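Local coordinates for putative dihydrodipicolinate synthase family protein (Coccidioides immitis, PDB 3QFE) that has no firmly established function but belongs to the dihydrodipicolinate synthase family, whose members are built on a TIM barrel followed by C-terminal helices, at residues Pro17-Phe22 with Ala263-Ala268; Ala269-Ala274 with Asp281-Leu286; Ala39-Ser44 with Phe221-Pro226; Leu29-Gln34 with Arg66-Ala71. All coordinates share one frame; numbering follows the deposited sequence.

Contact 1 (Pro17-Phe22 with Ala263-Ala268); sequences PAVTFF and ATTKYA
A single lysine draws the tight part of this contact together, while its apolar flank is looser and reaches toward the surface. Lys-266 leaves helix 262-271 with CG anti to its own carbonyl carbon (chi1 -62°), and a bend at chi3 (76°) swings the ammonium group across to the loop. There NZ donates to Thr-20 O at 2.7 Å, approaching nearly along the C=O axis (C=O...N angle 163°). NZ also forms a salt bridge with Glu-57 and bonds to Arg-287 O, so the buried charge is gripped from several directions and its end is pinned in place. The ring of Phe-22 crosses the lysine chain at about a right angle, its CE2 lying 3.6 Å from NZ. Farther back the packing relaxes: Val-19 CG1 slides alongside Lys-266 CG at 4.0 Å, running the other way, and only grazes Thr-265 CG2 at 4.2 Å, where the helix face is partly exposed. Thr-20 turns its hydroxyl elsewhere, to Ala-56 O. The result ties the loop after the first parallel strand to a helix beyond the last one, an arrangement in keeping with the TIM barrel and C-terminal helical region of this family.

Contact 2 (Ala269-Ala274 with Asp281-Leu286); sequences AAIFSA and DAEEKL
Leu-286 sets its CG anti to its own carbonyl carbon (chi1 -71°) and carries CD1 on outward, anti to CA (chi2 163°), so that this methyl is thrust against the opposing helix. The pairing belongs to the helical region that follows the TIM barrel: the end of helix 262-271 and the start of helix 273-276 meet the short helix 282-285 by small-residue packing. CD1 of Leu-286 rests on Ala-270, 3.6 Å from its CA, and also touches Ala-274 CB at 4.1 Å, thus bridging residues on the two sides of the break at Phe-272. Across that break the chain stays compact, because Ala-274 N donates to Ala-269 O at 2.8 Å. Alanines let the backbones come close, with the CA atoms of Ala-270 and Ala-282 5.0 Å apart. Ala-270 CB fits against the backbone of Glu-283, 3.8 Å from its CA, and Ala-274 CB meets Ala-282 CB tip to tip at 3.6 Å. Glu-283 borders this apolar patch with an extended chain whose OE2 makes a long, weak ion pair with Lys-300. At the closest approach of all, Ala-282 CB lies 3.5 Å from the carbonyl oxygen Ala-270 O.

Contact 3 (Ala39-Ser44 with Phe221-Pro226); sequences AYLARS and FANVFP
The last turn of barrel helix 31-42 and the residues just after it meet the loop that leads from the final parallel strand, 216-218, into helix 226-237. Pro-226, the first residue of that helix, is the wedge. Pro-226 CG meets Ser-44 CB at 3.7 Å, and Leu-41 reaches the same CG with CD2 at 3.9 Å, crossing the proline at about a right angle. In Leu-41, CG anti to the carbonyl carbon (chi1 -63°) and CD1 anti to CA (chi2 -179°) leave CD2 as the side branch; CD2 also sits 4.0 Å from Ala-222 O. Strands 13-17 and 216-218 are neighbours in the sheet, so this is where the TIM barrel closes: the helix after its first strand packs on the loop after its last. Asn-223 serves that seam with its amide. ND2 donates to Pro-17 O and Ala-220 O, and OD1 accepts from Val-19 N and is bonded to Tyr-37 OH, which should fix the amide's rotation; Leu-41 CD1 merely brushes OD1. Ser-44, two residues beyond the helix, is tied back to its last turn, OG donating to Tyr-40 O at 2.8 Å from 33° out of the carbonyl plane. This turn also puts OG 3.8 Å above one face of the Tyr-40 ring, offset toward the rim, while Pro-226 CG approaches the ring obliquely, 4.4 Å from CE2.

Contact 4 (Leu29-Gln34 with Arg66-Ala71); sequences LDLASQ and RAQLIA
The flat amide of Gln-34 takes part in this contact, while the flat carboxylate of Asp-30 faces away and caps its own helix. Leu-69 CD2 lies to one side of the amide plane, 4.0 Å from Gln-34 CD, while the polar ends of the amide are engaged with the loop after the first strand: OE1 accepts from Phe-21 N and NE2 donates to Val-19 O. That double grip probably fixes the amide's orientation; Gln-34 CG, anti to the backbone N (chi1 -164°), lies 3.8 Å from Leu-69 CD2, and the bend at chi2 (73°) turns the amide off the line of the chain. The Asp-30 carboxylate is met from above its plane at both oxygens. Ser-33 N donates to OD1 at 3.0 Å in an almost straight bond (173°), which makes Asp-30 the N-cap of helix 31-42, and Ser-33 OG also donates to OD2 at 2.8 Å; Lys-285 adds a long, weak ion pair to OD2. Helices 31-42 and 63-77 are successive helices on the outside of the TIM barrel, flanking strand 48-51 along the chain, and their interface is leucine-rich. Leu-29, just before the cap, crosses Leu-69 obliquely, its CD1 meeting Leu-69 CG at 3.8 Å. The same CD1 touches Gln-68 OE1 at 3.9 Å. On the partly exposed border Leu-31 splits its branches, CD2 meeting Leu-69 CD2 at 4.0 Å and CD1 lying near Gln-68 CB.

How the contacts relate
From the N terminus, residues 17-22 open contact 1, which waits until helix 262-271 to close and so spans nearly the whole barrel. Contacts 3 and 4 both lie within that span. Contact 4 closes first, a short loop joining helices 31-42 and 63-77. Contact 3 starts on helix 31-42 before contact 4 has closed and joins it to the loop before helix 226-237, so the two cross. Contact 2 follows in series, sharing helix 262-271 with contact 1 and closing a small loop at 281-286. Contacts 1 and 2 are stitched by Phe-22 N and Lys-285 O, at 2.8 Å a probable hydrogen bond; Ser-273 OG similarly links contact 2 to Asn-223 O of contact 3.

Contact 1 (Pro17-Phe22 with Ala263-Ala268)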
loop_
_atom_site.group_PDB
_atom_site.type_symbol
_atom_site.label_atom_id
_atom_site.label_comp_id
_atom_site.label_asym_id
_atom_site.label_seq_id
_atom_site.Cartn_x
_atom_site.Cartn_y
_atom_site.Cartn_z
ATOM N N PRO A 17 -0.682 -0.600 2.822
ATOM C CA PRO A 17 -0.332 -1.854 2.166
ATOM C C PRO A 17 -0.078 -2.935 3.239
ATOM O O PRO A 17 1.027 -3.010 3.825
ATOM C CB PRO A 17 0.939 -1.497 1.388
ATOM C CG PRO A 17 1.603 -0.437 2.248
ATOM C CD PRO A 17 0.493 0.273 3.003
ATOM N N ALA A 18 -1.110 -3.748 3.477
ATOM C CA ALA A 18 -1.169 -4.650 4.623
ATOM C C ALA A 18 -0.130 -5.770 4.557
ATOM O O ALA A 18 0.143 -6.313 3.488
ATOM C CB ALA A 18 -2.564 -5.235 4.751
ATOM N N VAL A 19 0.453 -6.106 5.705
ATOM C CA VAL A 19 1.372 -7.242 5.791
ATOM C C VAL A 19 0.583 -8.560 5.747
ATOM O O VAL A 19 -0.643 -8.546 5.875
ATOM C CB VAL A 19 2.274 -7.170 7.053
ATOM C CG1 VAL A 19 3.265 -6.015 6.918
ATOM C CG2 VAL A 19 1.461 -7.034 8.325
ATOM N N THR A 20 1.291 -9.689 5.597
ATOM C CA THR A 20 0.670 -11.011 5.508
ATOM C C THR A 20 1.073 -11.946 6.644
ATOM O O THR A 20 2.260 -12.080 6.967
ATOM C CB THR A 20 1.023 -11.656 4.160
ATOM O OG1 THR A 20 0.529 -10.822 3.118
ATOM C CG2 THR A 20 0.415 -13.080 4.016
ATOM N N PHE A 21 0.074 -12.621 7.210
ATOM C CA PHE A 21 0.233 -13.576 8.299
ATOM C C PHE A 21 0.444 -14.997 7.756
ATOM O O PHE A 21 -0.293 -15.428 6.875
ATOM C CB PHE A 21 -1.042 -13.565 9.177
ATOM C CG PHE A 21 -1.165 -12.349 10.074
ATOM C CD1 PHE A 21 -0.753 -12.403 11.406
ATOM C CD2 PHE A 21 -1.660 -11.153 9.591
ATOM C CE1 PHE A 21 -0.864 -11.269 12.255
ATOM C CE2 PHE A 21 -1.747 -10.026 10.422
ATOM C CZ PHE A 21 -1.356 -10.095 11.767
ATOM N N PHE A 22 1.424 -15.727 8.309
ATOM C CA PHE A 22 1.683 -17.115 7.927
ATOM C C PHE A 22 1.699 -18.002 9.153
ATOM O O PHE A 22 2.390 -17.693 10.150
ATOM C CB PHE A 22 3.048 -17.282 7.224
ATOM C CG PHE A 22 3.179 -16.514 5.946
ATOM C CD1 PHE A 22 2.473 -16.912 4.794
ATOM C CD2 PHE A 22 4.024 -15.410 5.868
ATOM C CE1 PHE A 22 2.593 -16.221 3.609
ATOM C CE2 PHE A 22 4.157 -14.709 4.675
ATOM C CZ PHE A 22 3.422 -15.108 3.548
ATOM N N ALA A 263 10.956 -7.456 6.788
ATOM C CA ALA A 263 11.004 -8.200 8.035
ATOM C C ALA A 263 10.833 -7.301 9.270
ATOM O O ALA A 263 10.216 -7.704 10.274
ATOM C CB ALA A 263 12.290 -8.991 8.134
ATOM N N THR A 264 11.385 -6.090 9.195
ATOM C CA THR A 264 11.299 -5.138 10.292
ATOM C C THR A 264 9.879 -4.581 10.403
ATOM O O THR A 264 9.329 -4.490 11.503
ATOM C CB THR A 264 12.344 -4.000 10.140
ATOM O OG1 THR A 264 13.655 -4.562 10.183
ATOM C CG2 THR A 264 12.244 -3.022 11.278
ATOM N N THR A 265 9.297 -4.217 9.268
ATOM C CA THR A 265 7.921 -3.741 9.219
ATOM C C THR A 265 6.938 -4.780 9.778
ATOM O O THR A 265 6.135 -4.448 10.646
ATOM C CB THR A 265 7.511 -3.315 7.790
ATOM O OG1 THR A 265 8.278 -2.171 7.420
ATOM C CG2 THR A 265 5.997 -2.945 7.714
ATOM N N LYS A 266 7.023 -6.026 9.311
ATOM C CA LYS A 266 6.193 -7.123 9.860
ATOM C C LYS A 266 6.310 -7.249 11.376
ATOM O O LYS A 266 5.301 -7.436 12.059
ATOM C CB LYS A 266 6.512 -8.470 9.210
ATOM C CG LYS A 266 6.239 -8.528 7.716
ATOM C CD LYS A 266 6.311 -9.961 7.173
ATOM C CE LYS A 266 5.061 -10.710 7.569
ATOM N NZ LYS A 266 4.948 -12.050 6.968
ATOM N N TYR A 267 7.528 -7.124 11.901
ATOM C CA TYR A 267 7.770 -7.272 13.336
ATOM C C TYR A 267 7.165 -6.095 14.119
ATOM O O TYR A 267 6.617 -6.263 15.218
ATOM C CB TYR A 267 9.263 -7.444 13.641
ATOM C CG TYR A 267 9.542 -7.421 15.123
ATOM C CD1 TYR A 267 9.301 -8.550 15.918
ATOM C CD2 TYR A 267 9.969 -6.250 15.755
ATOM C CE1 TYR A 267 9.518 -8.515 17.290
ATOM C CE2 TYR A 267 10.174 -6.213 17.129
ATOM C CZ TYR A 267 9.951 -7.348 17.889
ATOM O OH TYR A 267 10.149 -7.308 19.258
ATOM N N ALA A 268 7.250 -4.896 13.547
ATOM C CA ALA A 268 6.665 -3.722 14.201
ATOM C C ALA A 268 5.144 -3.887 14.266
ATOM O O ALA A 268 4.535 -3.658 15.294
ATOM C CB ALA A 268 7.062 -2.442 13.478
#

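Contact 2 (Ala269-Ala274 with Asp281-Leu286)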
loop_
_atom_site.group_PDB
_atom_site.type_symbol
_atom_site.label_atom_id
_atom_site.label_comp_id
_atom_site.label_asym_id
_atom_site.label_seq_id
_atom_site.Cartn_x
_atom_site.Cartn_y
_atom_site.Cartn_z
ATOM N N ALA A 269 4.545 -4.318 13.164
ATOM C CA ALA A 269 3.111 -4.595 13.141
ATOM C C ALA A 269 2.773 -5.669 14.167
ATOM O O ALA A 269 1.764 -5.562 14.864
ATOM C CB ALA A 269 2.684 -5.026 11.762
ATOM N N ALA A 270 3.639 -6.681 14.296
ATOM C CA ALA A 270 3.391 -7.760 15.241
ATOM C C ALA A 270 3.251 -7.219 16.658
ATOM O O ALA A 270 2.404 -7.692 17.428
ATOM C CB ALA A 270 4.478 -8.805 15.184
ATOM N N ILE A 271 4.072 -6.242 17.034
ATOM C CA ILE A 271 4.073 -5.877 18.439
ATOM C C ILE A 271 3.249 -4.651 18.747
ATOM O O ILE A 271 3.021 -4.327 19.910
ATOM C CB ILE A 271 5.499 -5.784 19.035
ATOM C CG1 ILE A 271 6.346 -4.751 18.281
ATOM C CG2 ILE A 271 6.152 -7.181 19.091
ATOM C CD1 ILE A 271 7.404 -4.135 19.165
ATOM N N PHE A 272 2.796 -3.967 17.705
ATOM C CA PHE A 272 1.957 -2.809 17.915
ATOM C C PHE A 272 0.542 -3.069 17.435
ATOM O O PHE A 272 -0.306 -3.475 18.232
ATOM C CB PHE A 272 2.594 -1.552 17.323
ATOM C CG PHE A 272 3.895 -1.190 17.983
ATOM C CD1 PHE A 272 3.932 -0.856 19.351
ATOM C CD2 PHE A 272 5.096 -1.206 17.261
ATOM C CE1 PHE A 272 5.154 -0.529 19.992
ATOM C CE2 PHE A 272 6.325 -0.874 17.880
ATOM C CZ PHE A 272 6.356 -0.539 19.253
ATOM N N SER A 273 0.299 -2.900 16.139
ATOM C CA SER A 273 -1.055 -3.022 15.589
ATOM C C SER A 273 -1.698 -4.415 15.711
ATOM O O SER A 273 -2.884 -4.517 16.025
ATOM C CB SER A 273 -1.063 -2.592 14.125
ATOM O OG SER A 273 -0.234 -3.472 13.405
ATOM N N ALA A 274 -0.937 -5.473 15.458
ATOM C CA ALA A 274 -1.482 -6.835 15.541
ATOM C C ALA A 274 -1.908 -7.189 16.968
ATOM O O ALA A 274 -2.983 -7.743 17.175
ATOM C CB ALA A 274 -0.496 -7.872 14.990
ATOM N N ASP A 281 0.172 -14.525 19.518
ATOM C CA ASP A 281 1.420 -15.028 18.909
ATOM C C ASP A 281 1.725 -14.294 17.598
ATOM O O ASP A 281 2.163 -14.912 16.626
ATOM C CB ASP A 281 1.357 -16.542 18.586
ATOM C CG ASP A 281 0.738 -17.396 19.711
ATOM O OD1 ASP A 281 1.166 -17.313 20.900
ATOM O OD2 ASP A 281 -0.166 -18.195 19.367
ATOM N N ALA A 282 1.461 -12.989 17.562
ATOM C CA ALA A 282 1.539 -12.229 16.312
ATOM C C ALA A 282 2.950 -12.275 15.753
ATOM O O ALA A 282 3.152 -12.305 14.536
ATOM C CB ALA A 282 1.068 -10.788 16.515
ATOM N N GLU A 283 3.929 -12.314 16.647
ATOM C CA GLU A 283 5.320 -12.317 16.237
ATOM C C GLU A 283 5.725 -13.556 15.429
ATOM O O GLU A 283 6.535 -13.449 14.524
ATOM C CB GLU A 283 6.248 -12.115 17.433
ATOM C CG GLU A 283 7.713 -12.079 17.026
ATOM C CD GLU A 283 8.638 -11.658 18.157
ATOM O OE1 GLU A 283 8.166 -10.929 19.065
ATOM O OE2 GLU A 283 9.831 -12.053 18.124
ATOM N N GLU A 284 5.188 -14.724 15.770
ATOM C CA GLU A 284 5.518 -15.930 15.019
ATOM C C GLU A 284 4.850 -15.883 13.644
ATOM O O GLU A 284 5.460 -16.260 12.655
ATOM C CB GLU A 284 5.122 -17.193 15.789
ATOM N N LYS A 285 3.630 -15.343 13.592
ATOM C CA LYS A 285 2.794 -15.330 12.404
ATOM C C LYS A 285 3.245 -14.293 11.396
ATOM O O LYS A 285 2.876 -14.355 10.215
ATOM C CB LYS A 285 1.340 -15.040 12.794
ATOM C CG LYS A 285 0.678 -16.135 13.594
ATOM C CD LYS A 285 -0.579 -15.661 14.295
ATOM C CE LYS A 285 -1.328 -16.854 14.873
ATOM N NZ LYS A 285 -2.425 -16.393 15.776
ATOM N N LEU A 286 4.035 -13.337 11.875
ATOM C CA LEU A 286 4.544 -12.274 11.040
ATOM C C LEU A 286 6.054 -12.379 10.761
ATOM O O LEU A 286 6.712 -11.394 10.376
ATOM C CB LEU A 286 4.155 -10.908 11.621
ATOM C CG LEU A 286 2.652 -10.638 11.466
ATOM C CD1 LEU A 286 2.177 -9.514 12.388
ATOM C CD2 LEU A 286 2.303 -10.354 10.012
#

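Contact 3 (Ala39-Ser44 with Phe221-Pro226)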
loop_
_atom_site.group_PDB
_atom_site.type_symbol
_atom_site.label_atom_id
_atom_site.label_comp_id
_atom_site.label_asym_id
_atom_site.label_seq_id
_atom_site.Cartn_x
_atom_site.Cartn_y
_atom_site.Cartn_z
ATOM N N ALA A 39 -9.503 -5.954 9.260
ATOM C CA ALA A 39 -10.678 -5.300 9.799
ATOM C C ALA A 39 -10.235 -4.200 10.775
ATOM O O ALA A 39 -10.728 -3.068 10.720
ATOM C CB ALA A 39 -11.582 -6.295 10.460
ATOM N N TYR A 40 -9.274 -4.515 11.633
ATOM C CA TYR A 40 -8.747 -3.519 12.554
ATOM C C TYR A 40 -8.184 -2.298 11.796
ATOM O O TYR A 40 -8.463 -1.138 12.160
ATOM C CB TYR A 40 -7.660 -4.123 13.429
ATOM C CG TYR A 40 -7.150 -3.126 14.443
ATOM C CD1 TYR A 40 -7.848 -2.897 15.631
ATOM C CD2 TYR A 40 -5.991 -2.392 14.201
ATOM C CE1 TYR A 40 -7.396 -1.982 16.547
ATOM C CE2 TYR A 40 -5.536 -1.457 15.113
ATOM C CZ TYR A 40 -6.240 -1.254 16.278
ATOM O OH TYR A 40 -5.799 -0.332 17.189
ATOM N N LEU A 41 -7.390 -2.548 10.751
ATOM C CA LEU A 41 -6.812 -1.435 9.973
ATOM C C LEU A 41 -7.899 -0.582 9.315
ATOM O O LEU A 41 -7.819 0.654 9.328
ATOM C CB LEU A 41 -5.827 -1.929 8.904
ATOM C CG LEU A 41 -4.553 -2.650 9.338
ATOM C CD1 LEU A 41 -3.778 -3.003 8.079
ATOM C CD2 LEU A 41 -3.695 -1.805 10.263
ATOM N N ALA A 42 -8.917 -1.219 8.759
ATOM C CA ALA A 42 -9.949 -0.448 8.060
ATOM C C ALA A 42 -10.783 0.391 9.005
ATOM O O ALA A 42 -11.390 1.377 8.580
ATOM C CB ALA A 42 -10.839 -1.340 7.207
ATOM N N ARG A 43 -10.790 0.009 10.276
ATOM C CA ARG A 43 -11.528 0.727 11.309
ATOM C C ARG A 43 -10.670 1.800 12.049
ATOM O O ARG A 43 -11.093 2.389 13.073
ATOM C CB ARG A 43 -12.152 -0.306 12.273
ATOM C CG ARG A 43 -13.279 -1.129 11.595
ATOM C CD ARG A 43 -14.642 -0.395 11.644
ATOM N NE ARG A 43 -14.854 0.116 12.997
ATOM C CZ ARG A 43 -15.202 -0.647 14.033
ATOM N NH1 ARG A 43 -15.452 -1.955 13.872
ATOM N NH2 ARG A 43 -15.289 -0.098 15.235
ATOM N N SER A 44 -9.478 2.068 11.515
ATOM C CA SER A 44 -8.581 3.021 12.164
ATOM C C SER A 44 -8.385 4.313 11.383
ATOM O O SER A 44 -7.344 4.949 11.495
ATOM C CB SER A 44 -7.223 2.393 12.444
ATOM O OG SER A 44 -7.351 1.204 13.164
ATOM N N PHE A 221 4.012 2.312 6.990
ATOM C CA PHE A 221 4.030 2.562 8.426
ATOM C C PHE A 221 2.622 2.661 9.023
ATOM O O PHE A 221 2.453 2.641 10.247
ATOM C CB PHE A 221 4.800 3.853 8.698
ATOM C CG PHE A 221 5.250 4.010 10.124
ATOM C CD1 PHE A 221 5.953 2.991 10.763
ATOM C CD2 PHE A 221 4.982 5.178 10.818
ATOM C CE1 PHE A 221 6.381 3.131 12.059
ATOM C CE2 PHE A 221 5.411 5.335 12.120
ATOM C CZ PHE A 221 6.114 4.313 12.745
ATOM N N ALA A 222 1.617 2.781 8.159
ATOM C CA ALA A 222 0.225 2.762 8.593
ATOM C C ALA A 222 -0.155 1.352 9.019
ATOM O O ALA A 222 -1.169 1.174 9.659
ATOM C CB ALA A 222 -0.694 3.245 7.476
ATOM N N ASN A 223 0.658 0.356 8.658
ATOM C CA ASN A 223 0.538 -0.997 9.233
ATOM C C ASN A 223 0.745 -0.961 10.735
ATOM O O ASN A 223 0.113 -1.722 11.476
ATOM C CB ASN A 223 1.597 -1.950 8.679
ATOM C CG ASN A 223 1.172 -2.623 7.394
ATOM O OD1 ASN A 223 0.290 -3.485 7.391
ATOM N ND2 ASN A 223 1.839 -2.276 6.294
ATOM N N VAL A 224 1.652 -0.096 11.175
ATOM C CA VAL A 224 2.098 -0.110 12.558
ATOM C C VAL A 224 1.243 0.782 13.457
ATOM O O VAL A 224 0.757 0.337 14.494
ATOM C CB VAL A 224 3.569 0.286 12.655
ATOM C CG1 VAL A 224 4.084 0.003 14.062
ATOM C CG2 VAL A 224 4.369 -0.497 11.621
ATOM N N PHE A 225 1.047 2.032 13.031
ATOM C CA PHE A 225 0.262 3.010 13.777
ATOM C C PHE A 225 -0.769 3.682 12.872
ATOM O O PHE A 225 -0.626 4.837 12.503
ATOM C CB PHE A 225 1.206 4.019 14.426
ATOM C CG PHE A 225 2.220 3.387 15.349
ATOM C CD1 PHE A 225 1.819 2.698 16.467
ATOM C CD2 PHE A 225 3.569 3.483 15.087
ATOM C CE1 PHE A 225 2.757 2.104 17.306
ATOM C CE2 PHE A 225 4.507 2.921 15.931
ATOM C CZ PHE A 225 4.106 2.224 17.033
ATOM N N PRO A 226 -1.827 2.956 12.500
ATOM C CA PRO A 226 -2.718 3.519 11.500
ATOM C C PRO A 226 -3.477 4.771 11.947
ATOM O O PRO A 226 -3.710 5.666 11.122
ATOM C CB PRO A 226 -3.675 2.356 11.186
ATOM C CG PRO A 226 -3.611 1.455 12.385
ATOM C CD PRO A 226 -2.187 1.564 12.854
#

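Contact 4 (Leu29-Gln34 with Arg66-Ala71)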
loop_
_atom_site.group_PDB
_atom_site.type_symbol
_atom_site.label_atom_id
_atom_site.label_comp_id
_atom_site.label_asym_id
_atom_site.label_seq_id
_atom_site.Cartn_x
_atom_site.Cartn_y
_atom_site.Cartn_z
ATOM N N LEU A 29 -1.230 -19.496 4.719
ATOM C CA LEU A 29 -1.816 -18.262 5.196
ATOM C C LEU A 29 -2.561 -18.510 6.508
ATOM O O LEU A 29 -3.152 -19.567 6.701
ATOM C CB LEU A 29 -2.802 -17.756 4.156
ATOM C CG LEU A 29 -2.267 -17.391 2.769
ATOM C CD1 LEU A 29 -3.430 -16.909 1.902
ATOM C CD2 LEU A 29 -1.182 -16.336 2.862
ATOM N N ASP A 30 -2.529 -17.548 7.415
ATOM C CA ASP A 30 -3.413 -17.600 8.587
ATOM C C ASP A 30 -4.558 -16.602 8.358
ATOM O O ASP A 30 -4.460 -15.430 8.755
ATOM C CB ASP A 30 -2.635 -17.257 9.853
ATOM C CG ASP A 30 -3.506 -17.270 11.109
ATOM O OD1 ASP A 30 -4.755 -17.353 11.045
ATOM O OD2 ASP A 30 -2.921 -17.179 12.195
ATOM N N LEU A 31 -5.616 -17.067 7.700
ATOM C CA LEU A 31 -6.730 -16.210 7.271
ATOM C C LEU A 31 -7.566 -15.670 8.450
ATOM O O LEU A 31 -8.018 -14.525 8.423
ATOM C CB LEU A 31 -7.603 -16.920 6.216
ATOM C CG LEU A 31 -6.854 -17.276 4.896
ATOM C CD1 LEU A 31 -7.655 -18.129 3.904
ATOM C CD2 LEU A 31 -6.251 -16.048 4.189
ATOM N N ALA A 32 -7.737 -16.473 9.498
ATOM C CA ALA A 32 -8.460 -15.994 10.673
ATOM C C ALA A 32 -7.745 -14.771 11.268
ATOM O O ALA A 32 -8.382 -13.738 11.528
ATOM C CB ALA A 32 -8.658 -17.119 11.724
ATOM N N SER A 33 -6.435 -14.861 11.475
ATOM C CA SER A 33 -5.721 -13.690 11.950
ATOM C C SER A 33 -5.743 -12.550 10.931
ATOM O O SER A 33 -5.965 -11.394 11.290
ATOM C CB SER A 33 -4.303 -14.049 12.355
ATOM O OG SER A 33 -4.362 -15.110 13.293
ATOM N N GLN A 34 -5.528 -12.886 9.660
ATOM C CA GLN A 34 -5.523 -11.910 8.588
ATOM C C GLN A 34 -6.816 -11.097 8.542
ATOM O O GLN A 34 -6.782 -9.885 8.319
ATOM C CB GLN A 34 -5.329 -12.613 7.229
ATOM C CG GLN A 34 -4.936 -11.658 6.129
ATOM C CD GLN A 34 -3.510 -11.177 6.273
ATOM O OE1 GLN A 34 -2.561 -11.954 6.166
ATOM N NE2 GLN A 34 -3.349 -9.911 6.532
ATOM N N ARG A 66 -3.038 -15.490 -3.374
ATOM C CA ARG A 66 -3.343 -14.125 -3.756
ATOM C C ARG A 66 -4.829 -13.845 -3.721
ATOM O O ARG A 66 -5.248 -12.838 -3.165
ATOM C CB ARG A 66 -2.818 -13.810 -5.158
ATOM C CG ARG A 66 -1.335 -13.494 -5.207
ATOM C CD ARG A 66 -0.903 -13.476 -6.667
ATOM N NE ARG A 66 0.448 -12.986 -6.846
ATOM C CZ ARG A 66 0.775 -11.698 -6.940
ATOM N NH1 ARG A 66 -0.171 -10.765 -6.859
ATOM N NH2 ARG A 66 2.055 -11.356 -7.122
ATOM N N ALA A 67 -5.612 -14.723 -4.342
ATOM C CA ALA A 67 -7.080 -14.579 -4.425
ATOM C C ALA A 67 -7.754 -14.696 -3.059
ATOM O O ALA A 67 -8.746 -14.027 -2.798
ATOM C CB ALA A 67 -7.689 -15.638 -5.416
ATOM N N GLN A 68 -7.248 -15.590 -2.213
ATOM C CA GLN A 68 -7.816 -15.773 -0.876
ATOM C C GLN A 68 -7.600 -14.514 -0.049
ATOM O O GLN A 68 -8.466 -14.122 0.725
ATOM C CB GLN A 68 -7.220 -16.995 -0.159
ATOM C CG GLN A 68 -7.744 -18.262 -0.747
ATOM C CD GLN A 68 -6.951 -19.507 -0.360
ATOM O OE1 GLN A 68 -5.817 -19.430 0.145
ATOM N NE2 GLN A 68 -7.555 -20.671 -0.599
ATOM N N LEU A 69 -6.457 -13.870 -0.219
ATOM C CA LEU A 69 -6.191 -12.687 0.577
ATOM C C LEU A 69 -7.110 -11.562 0.163
ATOM O O LEU A 69 -7.648 -10.877 1.022
ATOM C CB LEU A 69 -4.743 -12.274 0.489
ATOM C CG LEU A 69 -3.758 -13.156 1.247
ATOM C CD1 LEU A 69 -2.369 -12.620 0.934
ATOM C CD2 LEU A 69 -4.035 -13.085 2.765
ATOM N N ILE A 70 -7.336 -11.405 -1.146
ATOM C CA ILE A 70 -8.224 -10.357 -1.608
ATOM C C ILE A 70 -9.616 -10.605 -1.059
ATOM O O ILE A 70 -10.218 -9.695 -0.487
ATOM C CB ILE A 70 -8.253 -10.214 -3.146
ATOM C CG1 ILE A 70 -6.842 -9.853 -3.651
ATOM C CG2 ILE A 70 -9.210 -9.081 -3.553
ATOM C CD1 ILE A 70 -6.660 -9.976 -5.195
ATOM N N ALA A 71 -10.107 -11.839 -1.193
ATOM C CA ALA A 71 -11.440 -12.215 -0.706
ATOM C C ALA A 71 -11.555 -12.011 0.816
ATOM O O ALA A 71 -12.580 -11.562 1.336
ATOM C CB ALA A 71 -11.745 -13.699 -1.077
#